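Local coordinates for protein beta-mannosidase (Trichoderma harzianum, PDB 4CVU) that probably hydrolyses terminal beta-linked mannose residues from the non-reducing ends of mannosides, as a fungal member of glycoside hydrolase family 2, at residues A[680-692]-A[732-745]. Sequence-based numbering, arbitrary orientation.
Sequences ADMYKSEIQFYRR and VSRRTYEHVIASAF
Ala680 sets its CB 3.7 Å from CG2 of Val732 where segments 680-692 and 732-736 run side by side, 17° apart, in the (beta/alpha)8 barrel expected of family 2, their helices preceding and following strand 702-705. The second helix ends at Thr736, and the chain then turns into strand 740-747, which pairs with strand 752-759 and probably opens the following Ig-like domain, so the C-terminal part of helix 664-692 packs against what is probably the joint between barrel and beta-sandwich. One turn on, Lys684 lays its CB and CG across Val732 CG1 and Thr736 OG1, the latter hydrogen-bonded back to Val732 O, while its extended chain leads NZ away to its polar partner Asn847. Ile687 fills the middle: its CG2, anti to the backbone N, meets both Thr736 CG2 and Tyr737 CE1, the latter at 3.6 Å, and CD1 touches CE1 and CZ of the Tyr737 ring, the two side chains crossing at about a right angle; Tyr737 OH hydrogen-bonds to Ser703 OG.

Gln688 is gripped at both ends of its amide. Gln688 NE2 donates to Ala744 O at 2.8 Å, coming from above that carbonyl's plane, and OE1 takes bonds from two waters, one linked to Ala744 N and the other to Ser743 OG. Next, Phe689 CA sits at the edge of the Phe745 ring. Arg691 then threads into the turn, its guanidinium fixed in place by backbone oxygens at its edge, near its plane: Arg691 NH1 binds Thr736 O and, at 2.7 Å, Glu738 O, while NH2 shares Glu738 O and reaches His739 O weakly. Ile741 lies over one face, offset toward the rim. These carbonyls could help to offset the buried positive charge. Finally Arg692 stacks flat on Phe745, planes 6° apart, in a cation-pi contact with CZ 3.6 Å from the ring centroid; on the opposite face of that ring lies Gln688 NE2, 3.8 Å above its plane.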
loop_
_atom_site.group_PDB
_atom_site.type_symbol
_atom_site.label_atom_id
_atom_site.label_comp_id
_atom_site.label_asym_id
_atom_site.label_seq_id
_atom_site.Cartn_x
_atom_site.Cartn_y
_atom_site.Cartn_z
ATOM N N ALA A 680 -0.532 -24.986 13.204
ATOM C CA ALA A 680 0.339 -26.112 12.830
ATOM C C ALA A 680 0.230 -27.261 13.844
ATOM O O ALA A 680 0.088 -28.422 13.479
ATOM C CB ALA A 680 1.740 -25.664 12.770
ATOM N N ASP A 681 0.352 -26.896 15.098
ATOM C CA ASP A 681 0.403 -27.884 16.172
ATOM C C ASP A 681 -0.941 -28.605 16.281
ATOM O O ASP A 681 -0.984 -29.803 16.567
ATOM C CB ASP A 681 0.815 -27.207 17.488
ATOM C CG ASP A 681 2.349 -27.074 17.648
ATOM O OD1 ASP A 681 3.089 -27.758 16.918
ATOM O OD2 ASP A 681 2.823 -26.272 18.510
ATOM N N MET A 682 -2.038 -27.861 16.152
ATOM C CA MET A 682 -3.371 -28.495 16.138
ATOM C C MET A 682 -3.563 -29.450 14.948
ATOM O O MET A 682 -4.073 -30.535 15.135
ATOM C CB MET A 682 -4.505 -27.475 16.228
ATOM C CG MET A 682 -5.839 -28.118 16.637
ATOM S SD MET A 682 -7.257 -27.004 16.510
ATOM C CE MET A 682 -7.217 -26.730 14.754
ATOM N N TYR A 683 -3.115 -29.078 13.744
ATOM C CA TYR A 683 -3.281 -29.962 12.598
ATOM C C TYR A 683 -2.461 -31.236 12.792
ATOM O O TYR A 683 -2.958 -32.346 12.560
ATOM C CB TYR A 683 -2.909 -29.267 11.262
ATOM C CG TYR A 683 -3.942 -28.293 10.742
ATOM C CD1 TYR A 683 -4.492 -27.335 11.576
ATOM C CD2 TYR A 683 -4.286 -28.257 9.406
ATOM C CE1 TYR A 683 -5.406 -26.416 11.106
ATOM C CE2 TYR A 683 -5.188 -27.319 8.925
ATOM C CZ TYR A 683 -5.725 -26.406 9.793
ATOM O OH TYR A 683 -6.633 -25.480 9.373
ATOM N N LYS A 684 -1.219 -31.070 13.270
ATOM C CA LYS A 684 -0.333 -32.195 13.618
ATOM C C LYS A 684 -1.033 -33.125 14.575
ATOM O O LYS A 684 -1.049 -34.348 14.390
ATOM C CB LYS A 684 0.928 -31.666 14.266
ATOM C CG LYS A 684 1.913 -32.703 14.720
ATOM C CD LYS A 684 2.878 -32.107 15.754
ATOM C CE LYS A 684 3.874 -33.087 16.265
ATOM N NZ LYS A 684 4.786 -32.455 17.272
ATOM N N SER A 685 -1.590 -32.523 15.613
ATOM C CA SER A 685 -2.327 -33.287 16.608
ATOM C C SER A 685 -3.503 -34.098 15.999
ATOM O O SER A 685 -3.792 -35.261 16.425
ATOM C CB SER A 685 -2.828 -32.368 17.711
ATOM O OG SER A 685 -3.479 -33.122 18.738
ATOM N N GLU A 686 -4.200 -33.514 15.019
ATOM C CA GLU A 686 -5.265 -34.234 14.373
ATOM C C GLU A 686 -4.732 -35.249 13.387
ATOM O O GLU A 686 -5.175 -36.376 13.377
ATOM C CB GLU A 686 -6.286 -33.297 13.713
ATOM C CG GLU A 686 -7.130 -32.549 14.719
ATOM C CD GLU A 686 -8.278 -31.788 14.112
ATOM O OE1 GLU A 686 -8.997 -32.310 13.272
ATOM O OE2 GLU A 686 -8.497 -30.650 14.523
ATOM N N ILE A 687 -3.780 -34.861 12.533
ATOM C CA ILE A 687 -3.303 -35.789 11.538
ATOM C C ILE A 687 -2.717 -37.089 12.119
ATOM O O ILE A 687 -2.937 -38.163 11.572
ATOM C CB ILE A 687 -2.219 -35.162 10.645
ATOM C CG1 ILE A 687 -2.853 -34.071 9.773
ATOM C CG2 ILE A 687 -1.628 -36.287 9.798
ATOM C CD1 ILE A 687 -1.865 -33.202 8.999
ATOM N N GLN A 688 -1.908 -36.978 13.169
ATOM C CA GLN A 688 -1.303 -38.163 13.769
ATOM C C GLN A 688 -2.394 -39.056 14.393
ATOM O O GLN A 688 -2.288 -40.265 14.388
ATOM C CB GLN A 688 -0.257 -37.784 14.812
ATOM C CG GLN A 688 -0.777 -37.094 16.068
ATOM C CD GLN A 688 0.329 -36.762 17.063
ATOM O OE1 GLN A 688 1.441 -36.355 16.696
ATOM N NE2 GLN A 688 0.024 -36.950 18.351
ATOM N N PHE A 689 -3.448 -38.446 14.905
ATOM C CA PHE A 689 -4.594 -39.213 15.455
ATOM C C PHE A 689 -5.403 -39.934 14.348
ATOM O O PHE A 689 -5.770 -41.097 14.483
ATOM C CB PHE A 689 -5.489 -38.271 16.265
ATOM C CG PHE A 689 -6.828 -38.837 16.600
ATOM C CD1 PHE A 689 -7.022 -39.552 17.753
ATOM C CD2 PHE A 689 -7.897 -38.639 15.745
ATOM C CE1 PHE A 689 -8.244 -40.068 18.055
ATOM C CE2 PHE A 689 -9.138 -39.177 16.029
ATOM C CZ PHE A 689 -9.309 -39.886 17.188
ATOM N N TYR A 690 -5.636 -39.245 13.237
ATOM C CA TYR A 690 -6.299 -39.870 12.083
ATOM C C TYR A 690 -5.460 -41.034 11.517
ATOM O O TYR A 690 -5.987 -42.116 11.246
ATOM C CB TYR A 690 -6.611 -38.857 10.965
ATOM C CG TYR A 690 -7.565 -37.753 11.356
ATOM C CD1 TYR A 690 -8.696 -38.014 12.136
ATOM C CD2 TYR A 690 -7.304 -36.408 10.988
ATOM C CE1 TYR A 690 -9.537 -36.983 12.534
ATOM C CE2 TYR A 690 -8.148 -35.389 11.379
ATOM C CZ TYR A 690 -9.262 -35.668 12.149
ATOM O OH TYR A 690 -10.130 -34.632 12.543
ATOM N N ARG A 691 -4.154 -40.803 11.361
ATOM C CA ARG A 691 -3.279 -41.823 10.808
ATOM C C ARG A 691 -3.125 -43.073 11.647
ATOM O O ARG A 691 -3.113 -44.146 11.106
ATOM C CB ARG A 691 -1.915 -41.285 10.574
ATOM C CG ARG A 691 -1.905 -40.299 9.415
ATOM C CD ARG A 691 -0.473 -40.042 9.035
ATOM N NE ARG A 691 0.190 -41.213 8.443
ATOM C CZ ARG A 691 1.416 -41.165 7.914
ATOM N NH1 ARG A 691 2.093 -40.008 7.896
ATOM N NH2 ARG A 691 1.957 -42.248 7.363
ATOM N N ARG A 692 -2.908 -42.898 12.939
ATOM C CA ARG A 692 -2.934 -44.031 13.903
ATOM C C ARG A 692 -4.212 -44.878 13.810
ATOM O O ARG A 692 -4.220 -46.100 14.068
ATOM C CB ARG A 692 -2.773 -43.496 15.329
ATOM C CG ARG A 692 -2.764 -44.596 16.390
ATOM C CD ARG A 692 -2.690 -44.081 17.810
ATOM N NE ARG A 692 -3.879 -43.326 18.178
ATOM C CZ ARG A 692 -4.062 -42.734 19.357
ATOM N NH1 ARG A 692 -3.138 -42.810 20.311
ATOM N NH2 ARG A 692 -5.178 -42.043 19.582
ATOM N N VAL A 732 5.033 -28.517 9.121
ATOM C CA VAL A 732 4.606 -29.552 10.101
ATOM C C VAL A 732 3.813 -30.761 9.541
ATOM O O VAL A 732 4.073 -31.913 9.881
ATOM C CB VAL A 732 3.813 -28.909 11.245
ATOM C CG1 VAL A 732 3.435 -29.958 12.288
ATOM C CG2 VAL A 732 4.661 -27.831 11.926
ATOM N N SER A 733 2.850 -30.480 8.670
ATOM C CA SER A 733 2.117 -31.511 7.948
ATOM C C SER A 733 3.031 -32.344 7.018
ATOM O O SER A 733 2.845 -33.548 6.904
ATOM C CB SER A 733 0.930 -30.866 7.238
ATOM O OG SER A 733 1.312 -29.996 6.174
ATOM N N ARG A 734 4.028 -31.714 6.370
ATOM C CA ARG A 734 5.029 -32.489 5.609
ATOM C C ARG A 734 5.629 -33.605 6.436
ATOM O O ARG A 734 5.735 -34.752 5.953
ATOM C CB ARG A 734 6.167 -31.597 5.106
ATOM C CG ARG A 734 7.406 -32.354 4.602
ATOM C CD ARG A 734 8.614 -31.435 4.506
ATOM N NE ARG A 734 8.689 -30.648 3.265
ATOM C CZ ARG A 734 9.267 -29.453 3.157
ATOM N NH1 ARG A 734 9.757 -28.828 4.212
ATOM N NH2 ARG A 734 9.369 -28.866 1.994
ATOM N N ARG A 735 6.060 -33.282 7.665
ATOM C CA ARG A 735 6.698 -34.261 8.532
ATOM C C ARG A 735 5.661 -35.253 8.960
ATOM O O ARG A 735 5.937 -36.467 9.030
ATOM C CB ARG A 735 7.320 -33.634 9.788
ATOM C CG ARG A 735 8.650 -32.916 9.559
ATOM C CD ARG A 735 9.344 -32.672 10.912
ATOM N NE ARG A 735 8.620 -31.725 11.761
ATOM C CZ ARG A 735 8.787 -30.398 11.732
ATOM N NH1 ARG A 735 9.680 -29.831 10.904
ATOM N NH2 ARG A 735 8.063 -29.631 12.540
ATOM N N THR A 736 4.468 -34.744 9.241
ATOM C CA THR A 736 3.419 -35.605 9.765
ATOM C C THR A 736 2.756 -36.455 8.652
ATOM O O THR A 736 2.023 -37.376 8.967
ATOM C CB THR A 736 2.357 -34.792 10.556
ATOM O OG1 THR A 736 2.995 -33.755 11.290
ATOM C CG2 THR A 736 1.586 -35.681 11.535
ATOM N N TYR A 737 2.994 -36.117 7.385
ATOM C CA TYR A 737 2.564 -36.927 6.250
ATOM C C TYR A 737 3.708 -37.838 5.693
ATOM O O TYR A 737 3.602 -38.422 4.620
ATOM C CB TYR A 737 1.986 -36.034 5.131
ATOM C CG TYR A 737 0.537 -35.533 5.325
ATOM C CD1 TYR A 737 -0.358 -36.171 6.172
ATOM C CD2 TYR A 737 0.061 -34.469 4.585
ATOM C CE1 TYR A 737 -1.684 -35.742 6.288
ATOM C CE2 TYR A 737 -1.267 -34.041 4.693
ATOM C CZ TYR A 737 -2.130 -34.679 5.573
ATOM O OH TYR A 737 -3.437 -34.256 5.705
ATOM N N GLU A 738 4.818 -37.930 6.414
ATOM C CA GLU A 738 5.886 -38.827 5.986
ATOM C C GLU A 738 5.402 -40.292 6.063
ATOM O O GLU A 738 4.467 -40.625 6.806
ATOM C CB GLU A 738 7.146 -38.620 6.846
ATOM C CG GLU A 738 7.927 -37.354 6.502
ATOM C CD GLU A 738 9.317 -37.350 7.084
ATOM O OE1 GLU A 738 10.062 -38.274 6.759
ATOM O OE2 GLU A 738 9.667 -36.483 7.873
ATOM N N HIS A 739 6.040 -41.150 5.271
ATOM C CA HIS A 739 5.624 -42.565 5.174
ATOM C C HIS A 739 5.603 -43.272 6.516
ATOM O O HIS A 739 4.677 -43.980 6.808
ATOM C CB HIS A 739 6.492 -43.328 4.172
ATOM C CG HIS A 739 6.329 -42.857 2.764
ATOM N ND1 HIS A 739 5.159 -43.018 2.051
ATOM C CD2 HIS A 739 7.188 -42.215 1.939
ATOM C CE1 HIS A 739 5.308 -42.492 0.845
ATOM N NE2 HIS A 739 6.530 -42.009 0.747
ATOM N N VAL A 740 6.637 -43.055 7.331
ATOM C CA VAL A 740 6.783 -43.676 8.646
ATOM C C VAL A 740 7.067 -42.564 9.674
ATOM O O VAL A 740 8.042 -41.831 9.537
ATOM C CB VAL A 740 7.949 -44.699 8.629
ATOM C CG1 VAL A 740 7.988 -45.525 9.897
ATOM C CG2 VAL A 740 7.839 -45.626 7.425
ATOM N N ILE A 741 6.195 -42.435 10.671
ATOM C CA ILE A 741 6.285 -41.388 11.683
ATOM C C ILE A 741 6.171 -41.982 13.077
ATOM O O ILE A 741 5.535 -43.015 13.276
ATOM C CB ILE A 741 5.197 -40.285 11.477
ATOM C CG1 ILE A 741 3.777 -40.884 11.579
ATOM C CG2 ILE A 741 5.386 -39.606 10.117
ATOM C CD1 ILE A 741 2.672 -39.844 11.689
ATOM N N ALA A 742 6.834 -41.328 14.021
ATOM C CA ALA A 742 6.690 -41.567 15.460
ATOM C C ALA A 742 5.931 -40.394 16.040
ATOM O O ALA A 742 6.320 -39.242 15.837
ATOM C CB ALA A 742 8.062 -41.674 16.122
ATOM N N SER A 743 4.870 -40.675 16.772
ATOM C CA SER A 743 3.923 -39.655 17.167
ATOM C C SER A 743 3.705 -39.695 18.673
ATOM O O SER A 743 3.542 -40.782 19.233
ATOM C CB SER A 743 2.590 -39.868 16.439
ATOM O OG SER A 743 2.706 -39.688 15.023
ATOM N N ALA A 744 3.688 -38.515 19.310
ATOM C CA ALA A 744 3.522 -38.405 20.763
ATOM C C ALA A 744 2.111 -37.994 21.101
ATOM O O ALA A 744 1.663 -36.947 20.672
ATOM C CB ALA A 744 4.498 -37.387 21.343
ATOM N N PHE A 745 1.439 -38.816 21.890
ATOM C CA PHE A 745 0.061 -38.578 22.324
ATOM C C PHE A 745 0.072 -38.268 23.810
ATOM O O PHE A 745 0.491 -39.113 24.621
ATOM C CB PHE A 745 -0.805 -39.821 22.091
ATOM C CG PHE A 745 -1.127 -40.078 20.647
ATOM C CD1 PHE A 745 -0.242 -40.759 19.830
ATOM C CD2 PHE A 745 -2.323 -39.658 20.112
ATOM C CE1 PHE A 745 -0.535 -41.008 18.496
ATOM C CE2 PHE A 745 -2.634 -39.898 18.779
ATOM C CZ PHE A 745 -1.742 -40.575 17.968
HETATM O O HOH W 1 6.753 -31.241 15.208
HETATM O O HOH W 2 3.735 -35.814 18.088
HETATM O O HOH W 3 3.375 -37.253 14.738
HETATM O O HOH W 4 0.249 -41.620 14.543
#